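Serine protease pet (Escherichia coli, PDB 4OM9) acts as a secreted autotransporter enterotoxin of enteroaggregative Escherichia coli, a serine protease whose host target is probably alpha-fodrin. Local coordinates at residues A[869-878]-A[905-916]; A[784-792]-A[802-810]. All coordinates share one frame; numbering follows the deposited sequence.

Contact 1: A[869-878]-A[905-916]; sequences EGANNLLLVD and VFKTETQTIGFS
The backbones of 869-878 and 905-916 run in the same general direction and are joined at N872 and K907, where K907 N gives a hydrogen bond of 3.0 Å to N872 O, bent to 139° at the hydrogen. This parallel course suits neighbouring turns of the right-handed beta-helix stem of autotransporter passenger domains, here toward its C-terminal end, although neither segment forms a regular strand and 905-916 bows outward beyond K907. N872 and N873 both have positive phi, a backbone state that asparagine tolerates better than most residues. The main side-chain contact is between L875 and F906. L875 swings CG opposite its own nitrogen (chi1 -162°), which carries the branch over the phenyl ring, and CD1 lies 3.7 Å from the ring centroid, only 16° off the ring normal, in a CH-pi contact. L875 CB meets F906 CD1 at 3.4 Å, while the amide of N873 lies over the opposite face of the ring, offset toward its rim. W933 adds an edge-to-face partner, so this aromatic residue has apolar, polar and aromatic neighbours. A short branched residue fits before it: V905 CG1 packs 3.5 Å from E869 CB, on the aliphatic part of a chain whose carboxylate turns off elsewhere. Farther along, the side chains of L876 and T912 lie antiparallel alongside one another, and L876 CD1 touches the T912 methyl CG2 at 3.8 Å. At the far end the carboxylate of D878 meets the stem of an aromatic side chain that itself points outward, D878 OD2 lying 3.3 Å from F915 CB.

Contact 2: A[784-792]-A[802-810]; sequences DGFDTSYQG and AMNNALWKV
F786, Y790 and W808 are among the residues most buried between 784-792 and 802-810. F786 follows a cis peptide bond, and its side chain points toward 802-810, setting one face of the phenyl ring against the A806 carbonyl. This phenylalanine is poorly ordered, so its distances are approximate: F786 CB lies about 3.4 Å from A806 CA, and the closer approaches to A806 O are doubtful. A806 turns its methyl away overall, and its backbone meets the ring. N805 OD1, near the ring edge, is hydrogen-bonded to S824 OG, which satisfies the amide oxygen. Y790 sits on strand 788-791, which pairs on its other side with strand 747-755 in the parallel beta-helix; 802-810 runs parallel to it as a frayed continuation of that stack, linked by a weak hydrogen bond of 3.5 Å from Y790 N to L807 O. A chi1 of 164° sends the tyrosine ring away from its own nitrogen and alongside W808, both side chains pointing the same way. Their planes meet at 50°, and Y790 CE2 touches W808 CE3 at 3.4 Å. Tyrosine suits this buried place because its edge meets the indole and its ring stacks with F763, while OH hydrogen-bonds to G751 O and S793 N. V810 CG2 lies over the centre of the indole, 3.4 Å above the plane. G792 has no side chain, and its CA and carbonyl carbon come to the indole edge, G792 C lying 3.5 Å from W808 CE3.

The two contacts share no element and follow one another along the chain, contact 2 closing before contact 1 opens; their centres lie about 17 Å apart and their nearest atoms about 10 Å. Contact 2 is mostly buried and still continues from a true strand of the stem; one tyrosine-tryptophan pair packs obliquely there, and several polar ends, such as Y790 OH and N805 OD1, bond to residues outside the segments. Contact 1 lies nearer the C-terminal end and at the surface, with no regular strand on either side. Its main apolar contact is one leucine-phenylalanine pair, and the rest passes to threonine, glutamate and aspartate side chains. Contact 2 thus depends more on ring and backbone packing, contact 1 on a shorter backbone bond and a CH-pi contact.

Contact 1: A[869-878]-A[905-916]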
loop_
_atom_site.group_PDB
_atom_site.type_symbol
_atom_site.label_atom_id
_atom_site.label_comp_id
_atom_site.label_asym_id
_atom_site.label_seq_id
_atom_site.Cartn_x
_atom_site.Cartn_y
_atom_site.Cartn_z
ATOM N N GLU A 869 11.102 -48.355 18.921
ATOM C CA GLU A 869 11.533 -48.345 17.526
ATOM C C GLU A 869 10.405 -48.803 16.604
ATOM O O GLU A 869 9.252 -48.884 17.031
ATOM C CB GLU A 869 12.773 -49.224 17.344
ATOM C CG GLU A 869 14.069 -48.617 17.876
ATOM C CD GLU A 869 14.102 -48.493 19.390
ATOM O OE1 GLU A 869 14.971 -47.769 19.908
ATOM O OE2 GLU A 869 13.266 -49.123 20.067
ATOM N N GLY A 870 10.732 -49.101 15.347
ATOM C CA GLY A 870 9.714 -49.386 14.347
ATOM C C GLY A 870 9.909 -50.644 13.517
ATOM O O GLY A 870 10.786 -51.457 13.800
ATOM N N ALA A 871 9.083 -50.796 12.483
ATOM C CA ALA A 871 9.084 -51.995 11.642
ATOM C C ALA A 871 10.050 -51.882 10.455
ATOM O O ALA A 871 10.321 -50.783 9.970
ATOM C CB ALA A 871 7.670 -52.286 11.146
ATOM N N ASN A 872 10.572 -53.037 10.031
ATOM C CA ASN A 872 11.530 -53.189 8.922
ATOM C C ASN A 872 12.956 -52.732 9.244
ATOM O O ASN A 872 13.743 -53.501 9.795
ATOM C CB ASN A 872 11.038 -52.461 7.667
ATOM C CG ASN A 872 10.689 -53.414 6.542
ATOM O OD1 ASN A 872 11.559 -53.833 5.780
ATOM N ND2 ASN A 872 9.412 -53.762 6.433
ATOM N N ASN A 873 13.286 -51.497 8.872
ATOM C CA ASN A 873 14.613 -50.908 9.093
ATOM C C ASN A 873 15.764 -51.659 8.422
ATOM O O ASN A 873 15.553 -52.658 7.736
ATOM C CB ASN A 873 14.906 -50.784 10.591
ATOM C CG ASN A 873 13.904 -49.903 11.309
ATOM O OD1 ASN A 873 13.050 -49.278 10.685
ATOM N ND2 ASN A 873 14.008 -49.845 12.629
ATOM N N LEU A 874 16.980 -51.158 8.632
ATOM C CA LEU A 874 18.182 -51.718 8.013
ATOM C C LEU A 874 19.468 -51.196 8.647
ATOM O O LEU A 874 20.016 -50.195 8.194
ATOM C CB LEU A 874 18.211 -51.407 6.513
ATOM C CG LEU A 874 17.883 -52.562 5.568
ATOM C CD1 LEU A 874 18.453 -52.293 4.183
ATOM C CD2 LEU A 874 18.388 -53.889 6.134
ATOM N N LEU A 875 19.957 -51.876 9.678
ATOM C CA LEU A 875 21.191 -51.454 10.336
ATOM C C LEU A 875 22.408 -52.079 9.662
ATOM O O LEU A 875 22.913 -53.109 10.102
ATOM C CB LEU A 875 21.162 -51.817 11.825
ATOM C CG LEU A 875 22.142 -51.098 12.759
ATOM C CD1 LEU A 875 21.462 -50.732 14.071
ATOM C CD2 LEU A 875 23.375 -51.950 13.025
ATOM N N LEU A 876 23.120 -51.315 8.793
ATOM C CA LEU A 876 24.403 -51.666 8.020
ATOM C C LEU A 876 25.914 -51.184 8.398
ATOM O O LEU A 876 26.147 -50.982 9.562
ATOM C CB LEU A 876 24.166 -51.325 6.560
ATOM C CG LEU A 876 23.029 -52.062 5.884
ATOM C CD1 LEU A 876 23.083 -53.512 6.287
ATOM C CD2 LEU A 876 21.674 -51.477 6.223
ATOM N N VAL A 877 26.900 -51.025 7.447
ATOM C CA VAL A 877 28.391 -50.739 7.727
ATOM C C VAL A 877 29.540 -50.513 6.635
ATOM O O VAL A 877 29.388 -51.042 5.564
ATOM C CB VAL A 877 29.031 -51.972 8.379
ATOM C CG1 VAL A 877 28.524 -52.243 9.784
ATOM C CG2 VAL A 877 28.921 -53.173 7.452
ATOM N N ASP A 878 30.709 -49.863 6.928
ATOM C CA ASP A 878 31.995 -49.976 6.094
ATOM C C ASP A 878 33.427 -49.253 6.329
ATOM O O ASP A 878 33.552 -48.364 7.142
ATOM C CB ASP A 878 31.708 -50.037 4.607
ATOM C CG ASP A 878 32.081 -51.393 3.998
ATOM O OD1 ASP A 878 31.312 -52.361 4.141
ATOM O OD2 ASP A 878 33.146 -51.493 3.366
ATOM N N VAL A 905 13.513 -54.800 15.106
ATOM C CA VAL A 905 13.433 -53.421 14.657
ATOM C C VAL A 905 14.606 -53.135 13.726
ATOM O O VAL A 905 14.919 -51.985 13.443
ATOM C CB VAL A 905 13.427 -52.446 15.842
ATOM C CG1 VAL A 905 12.162 -52.640 16.669
ATOM C CG2 VAL A 905 14.661 -52.644 16.702
ATOM N N PHE A 906 15.254 -54.209 13.276
ATOM C CA PHE A 906 16.255 -54.179 12.211
ATOM C C PHE A 906 16.242 -55.537 11.510
ATOM O O PHE A 906 17.269 -56.206 11.425
ATOM C CB PHE A 906 17.654 -53.868 12.757
ATOM C CG PHE A 906 17.753 -52.545 13.463
ATOM C CD1 PHE A 906 17.926 -51.374 12.750
ATOM C CD2 PHE A 906 17.656 -52.470 14.840
ATOM C CE1 PHE A 906 18.011 -50.152 13.399
ATOM C CE2 PHE A 906 17.739 -51.256 15.496
ATOM C CZ PHE A 906 17.918 -50.096 14.776
ATOM N N LYS A 907 15.066 -55.919 11.005
ATOM C CA LYS A 907 14.781 -57.266 10.497
ATOM C C LYS A 907 15.844 -57.841 9.553
ATOM O O LYS A 907 16.564 -57.101 8.880
ATOM C CB LYS A 907 13.419 -57.273 9.787
ATOM C CG LYS A 907 12.814 -58.664 9.606
ATOM C CD LYS A 907 11.601 -58.650 8.689
ATOM C CE LYS A 907 11.097 -60.063 8.432
ATOM N NZ LYS A 907 9.887 -60.076 7.568
ATOM N N THR A 908 15.922 -59.171 9.513
ATOM C CA THR A 908 16.930 -59.879 8.724
ATOM C C THR A 908 16.614 -59.904 7.228
ATOM O O THR A 908 15.797 -60.704 6.761
ATOM C CB THR A 908 17.099 -61.332 9.209
ATOM O OG1 THR A 908 17.248 -61.350 10.635
ATOM C CG2 THR A 908 18.323 -61.969 8.564
ATOM N N GLU A 909 17.280 -59.023 6.488
ATOM C CA GLU A 909 17.152 -58.957 5.038
ATOM C C GLU A 909 18.467 -59.363 4.377
ATOM O O GLU A 909 19.425 -58.589 4.363
ATOM C CB GLU A 909 16.752 -57.545 4.595
ATOM C CG GLU A 909 15.597 -56.935 5.380
ATOM C CD GLU A 909 14.248 -57.525 5.011
ATOM O OE1 GLU A 909 13.250 -57.197 5.691
ATOM O OE2 GLU A 909 14.182 -58.312 4.042
ATOM N N THR A 910 18.515 -60.576 3.835
ATOM C CA THR A 910 19.737 -61.079 3.214
ATOM C C THR A 910 19.933 -60.509 1.808
ATOM O O THR A 910 19.920 -61.244 0.819
ATOM C CB THR A 910 19.749 -62.621 3.149
ATOM O OG1 THR A 910 18.576 -63.087 2.470
ATOM C CG2 THR A 910 19.785 -63.210 4.550
ATOM N N GLN A 911 20.112 -59.193 1.737
ATOM C CA GLN A 911 20.412 -58.501 0.486
ATOM C C GLN A 911 21.136 -57.184 0.781
ATOM O O GLN A 911 20.536 -56.106 0.755
ATOM C CB GLN A 911 19.134 -58.244 -0.319
ATOM C CG GLN A 911 19.375 -57.655 -1.706
ATOM C CD GLN A 911 20.191 -58.569 -2.599
ATOM O OE1 GLN A 911 20.042 -59.790 -2.556
ATOM N NE2 GLN A 911 21.064 -57.983 -3.411
ATOM N N THR A 912 22.429 -57.285 1.069
ATOM C CA THR A 912 23.232 -56.121 1.422
ATOM C C THR A 912 24.368 -55.896 0.431
ATOM O O THR A 912 25.334 -56.661 0.393
ATOM C CB THR A 912 23.830 -56.254 2.837
ATOM O OG1 THR A 912 22.772 -56.338 3.802
ATOM C CG2 THR A 912 24.712 -55.058 3.161
ATOM N N ILE A 913 24.246 -54.842 -0.371
ATOM C CA ILE A 913 25.305 -54.461 -1.295
ATOM C C ILE A 913 26.484 -53.885 -0.514
ATOM O O ILE A 913 27.639 -54.239 -0.758
ATOM C CB ILE A 913 24.817 -53.426 -2.332
ATOM C CG1 ILE A 913 23.556 -53.925 -3.040
ATOM C CG2 ILE A 913 25.912 -53.125 -3.344
ATOM C CD1 ILE A 913 23.768 -55.173 -3.865
ATOM N N GLY A 914 26.176 -53.007 0.435
ATOM C CA GLY A 914 27.188 -52.370 1.256
ATOM C C GLY A 914 28.113 -51.491 0.440
ATOM O O GLY A 914 27.731 -50.970 -0.608
ATOM N N PHE A 915 29.337 -51.322 0.925
ATOM C CA PHE A 915 30.353 -50.588 0.185
ATOM C C PHE A 915 31.136 -51.550 -0.703
ATOM O O PHE A 915 30.720 -51.852 -1.820
ATOM C CB PHE A 915 31.287 -49.846 1.142
ATOM C CG PHE A 915 32.281 -48.952 0.454
ATOM C CD1 PHE A 915 31.865 -47.796 -0.189
ATOM C CD2 PHE A 915 33.632 -49.259 0.463
ATOM C CE1 PHE A 915 32.777 -46.968 -0.821
ATOM C CE2 PHE A 915 34.548 -48.437 -0.165
ATOM C CZ PHE A 915 34.120 -47.290 -0.808
ATOM N N SER A 916 32.260 -52.042 -0.195
ATOM C CA SER A 916 33.083 -52.987 -0.940
ATOM C C SER A 916 32.489 -54.390 -0.888
ATOM O O SER A 916 31.276 -54.557 -0.755
ATOM C CB SER A 916 34.514 -52.999 -0.399
ATOM O OG SER A 916 35.147 -51.747 -0.597
#

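Contact 2: A[784-792]-A[802-810]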
loop_
_atom_site.group_PDB
_atom_site.type_symbol
_atom_site.label_atom_id
_atom_site.label_comp_id
_atom_site.label_asym_id
_atom_site.label_seq_id
_atom_site.Cartn_x
_atom_site.Cartn_y
_atom_site.Cartn_z
ATOM N N ASP A 784 20.644 -38.142 -4.209
ATOM C CA ASP A 784 20.353 -39.586 -4.308
ATOM C C ASP A 784 18.848 -39.865 -4.389
ATOM O O ASP A 784 18.325 -40.195 -5.456
ATOM C CB ASP A 784 20.973 -40.346 -3.132
ATOM C CG ASP A 784 22.478 -40.178 -3.060
ATOM O OD1 ASP A 784 22.956 -39.025 -3.120
ATOM O OD2 ASP A 784 23.184 -41.200 -2.938
ATOM N N GLY A 785 18.160 -39.770 -3.257
ATOM C CA GLY A 785 16.729 -39.545 -3.271
ATOM C C GLY A 785 16.634 -38.038 -3.155
ATOM O O GLY A 785 17.085 -37.331 -4.052
ATOM N N PHE A 786 16.041 -37.529 -2.084
ATOM C CA PHE A 786 15.132 -38.270 -1.225
ATOM C C PHE A 786 13.789 -37.583 -0.878
ATOM O O PHE A 786 13.167 -38.002 0.073
ATOM C CB PHE A 786 15.814 -38.613 0.097
ATOM C CG PHE A 786 16.974 -39.549 -0.028
ATOM C CD1 PHE A 786 16.776 -40.905 -0.213
ATOM C CD2 PHE A 786 18.267 -39.076 0.073
ATOM C CE1 PHE A 786 17.850 -41.765 -0.318
ATOM C CE2 PHE A 786 19.343 -39.931 -0.034
ATOM C CZ PHE A 786 19.135 -41.277 -0.230
ATOM N N ASP A 787 13.340 -36.506 -1.523
ATOM C CA ASP A 787 14.107 -35.563 -2.314
ATOM C C ASP A 787 14.790 -34.559 -1.389
ATOM O O ASP A 787 14.522 -33.374 -1.460
ATOM C CB ASP A 787 13.196 -34.852 -3.314
ATOM C CG ASP A 787 11.843 -34.494 -2.719
ATOM O OD1 ASP A 787 11.766 -34.271 -1.490
ATOM O OD2 ASP A 787 10.857 -34.441 -3.480
ATOM N N THR A 788 15.655 -35.028 -0.497
ATOM C CA THR A 788 16.288 -34.106 0.438
ATOM C C THR A 788 17.559 -34.663 1.042
ATOM O O THR A 788 17.561 -35.745 1.630
ATOM C CB THR A 788 15.328 -33.717 1.593
ATOM O OG1 THR A 788 14.162 -33.072 1.059
ATOM C CG2 THR A 788 16.019 -32.769 2.571
ATOM N N SER A 789 18.651 -33.924 0.898
ATOM C CA SER A 789 19.875 -34.295 1.588
ATOM C C SER A 789 20.293 -33.155 2.502
ATOM O O SER A 789 20.052 -31.984 2.202
ATOM C CB SER A 789 20.995 -34.637 0.603
ATOM O OG SER A 789 21.577 -33.460 0.072
ATOM N N TYR A 790 20.891 -33.524 3.629
ATOM C CA TYR A 790 21.443 -32.594 4.589
ATOM C C TYR A 790 22.822 -33.064 5.008
ATOM O O TYR A 790 23.117 -34.263 4.917
ATOM C CB TYR A 790 20.525 -32.459 5.811
ATOM C CG TYR A 790 21.230 -31.828 6.981
ATOM C CD1 TYR A 790 21.390 -30.451 7.059
ATOM C CD2 TYR A 790 21.789 -32.614 7.981
ATOM C CE1 TYR A 790 22.066 -29.877 8.113
ATOM C CE2 TYR A 790 22.462 -32.051 9.032
ATOM C CZ TYR A 790 22.601 -30.688 9.096
ATOM O OH TYR A 790 23.280 -30.143 10.155
ATOM N N GLN A 791 23.673 -32.138 5.458
ATOM C CA GLN A 791 24.917 -32.520 6.151
ATOM C C GLN A 791 25.518 -31.373 6.962
ATOM O O GLN A 791 25.664 -30.273 6.463
ATOM C CB GLN A 791 25.967 -33.071 5.160
ATOM C CG GLN A 791 26.413 -32.084 4.106
ATOM C CD GLN A 791 27.833 -32.405 3.637
ATOM O OE1 GLN A 791 28.803 -32.179 4.370
ATOM N NE2 GLN A 791 27.958 -32.950 2.432
ATOM N N GLY A 792 25.877 -31.644 8.212
ATOM C CA GLY A 792 25.725 -32.969 8.779
ATOM C C GLY A 792 26.087 -33.070 10.243
ATOM O O GLY A 792 26.806 -33.978 10.624
ATOM N N ALA A 802 11.526 -34.996 11.920
ATOM C CA ALA A 802 10.794 -35.829 10.969
ATOM C C ALA A 802 11.707 -36.209 9.808
ATOM O O ALA A 802 12.627 -35.467 9.477
ATOM C CB ALA A 802 9.561 -35.114 10.469
ATOM N N MET A 803 11.475 -37.375 9.210
ATOM C CA MET A 803 12.353 -37.877 8.154
ATOM C C MET A 803 11.636 -38.689 7.086
ATOM O O MET A 803 12.054 -39.804 6.781
ATOM C CB MET A 803 13.454 -38.762 8.739
ATOM C CG MET A 803 14.033 -38.338 10.071
ATOM S SD MET A 803 15.390 -37.174 9.924
ATOM C CE MET A 803 16.644 -38.079 10.834
ATOM N N ASN A 804 10.560 -38.156 6.523
ATOM C CA ASN A 804 9.929 -38.839 5.403
ATOM C C ASN A 804 10.838 -38.785 4.195
ATOM O O ASN A 804 10.768 -37.846 3.403
ATOM C CB ASN A 804 8.571 -38.235 5.064
ATOM C CG ASN A 804 7.526 -38.551 6.098
ATOM O OD1 ASN A 804 7.831 -38.685 7.282
ATOM N ND2 ASN A 804 6.279 -38.681 5.660
ATOM N N ASN A 805 11.713 -39.781 4.097
ATOM C CA ASN A 805 12.583 -39.974 2.948
ATOM C C ASN A 805 13.673 -38.897 2.946
ATOM O O ASN A 805 13.403 -37.731 2.707
ATOM C CB ASN A 805 11.739 -39.983 1.657
ATOM C CG ASN A 805 12.459 -40.607 0.475
ATOM O OD1 ASN A 805 13.560 -41.135 0.606
ATOM N ND2 ASN A 805 11.843 -40.521 -0.698
ATOM N N ALA A 806 14.902 -39.305 3.250
ATOM C CA ALA A 806 16.027 -38.386 3.442
ATOM C C ALA A 806 17.328 -39.269 3.371
ATOM O O ALA A 806 17.213 -40.348 2.793
ATOM C CB ALA A 806 15.830 -37.609 4.724
ATOM N N LEU A 807 18.528 -38.961 3.901
ATOM C CA LEU A 807 18.871 -38.154 5.074
ATOM C C LEU A 807 20.244 -37.514 4.982
ATOM O O LEU A 807 20.625 -36.974 3.948
ATOM C CB LEU A 807 18.835 -39.024 6.328
ATOM C CG LEU A 807 18.043 -38.566 7.546
ATOM C CD1 LEU A 807 17.905 -37.062 7.563
ATOM C CD2 LEU A 807 16.704 -39.260 7.559
ATOM N N TRP A 808 20.992 -37.595 6.080
ATOM C CA TRP A 808 22.291 -36.941 6.141
ATOM C C TRP A 808 23.465 -37.875 6.127
ATOM O O TRP A 808 23.330 -39.085 6.304
ATOM C CB TRP A 808 22.426 -36.026 7.373
ATOM C CG TRP A 808 21.900 -36.515 8.681
ATOM C CD1 TRP A 808 20.976 -37.485 8.893
ATOM C CD2 TRP A 808 22.257 -36.015 9.968
ATOM N NE1 TRP A 808 20.741 -37.638 10.238
ATOM C CE2 TRP A 808 21.515 -36.738 10.922
ATOM C CE3 TRP A 808 23.138 -35.029 10.410
ATOM C CZ2 TRP A 808 21.625 -36.510 12.284
ATOM C CZ3 TRP A 808 23.246 -34.801 11.758
ATOM C CH2 TRP A 808 22.500 -35.548 12.685
ATOM N N LYS A 809 24.627 -37.275 5.916
ATOM C CA LYS A 809 25.867 -38.018 5.892
ATOM C C LYS A 809 26.559 -37.948 7.259
ATOM O O LYS A 809 27.561 -38.617 7.490
ATOM C CB LYS A 809 26.771 -37.482 4.785
ATOM C CG LYS A 809 26.052 -37.162 3.468
ATOM C CD LYS A 809 27.067 -37.074 2.330
ATOM C CE LYS A 809 26.431 -36.785 0.979
ATOM N NZ LYS A 809 26.363 -35.319 0.708
ATOM N N VAL A 810 25.999 -37.129 8.150
ATOM C CA VAL A 810 26.481 -36.924 9.525
ATOM C C VAL A 810 27.986 -36.687 9.659
ATOM O O VAL A 810 28.763 -37.625 9.669
ATOM C CB VAL A 810 26.117 -38.104 10.425
ATOM C CG1 VAL A 810 26.379 -37.736 11.872
ATOM C CG2 VAL A 810 24.662 -38.481 10.237
#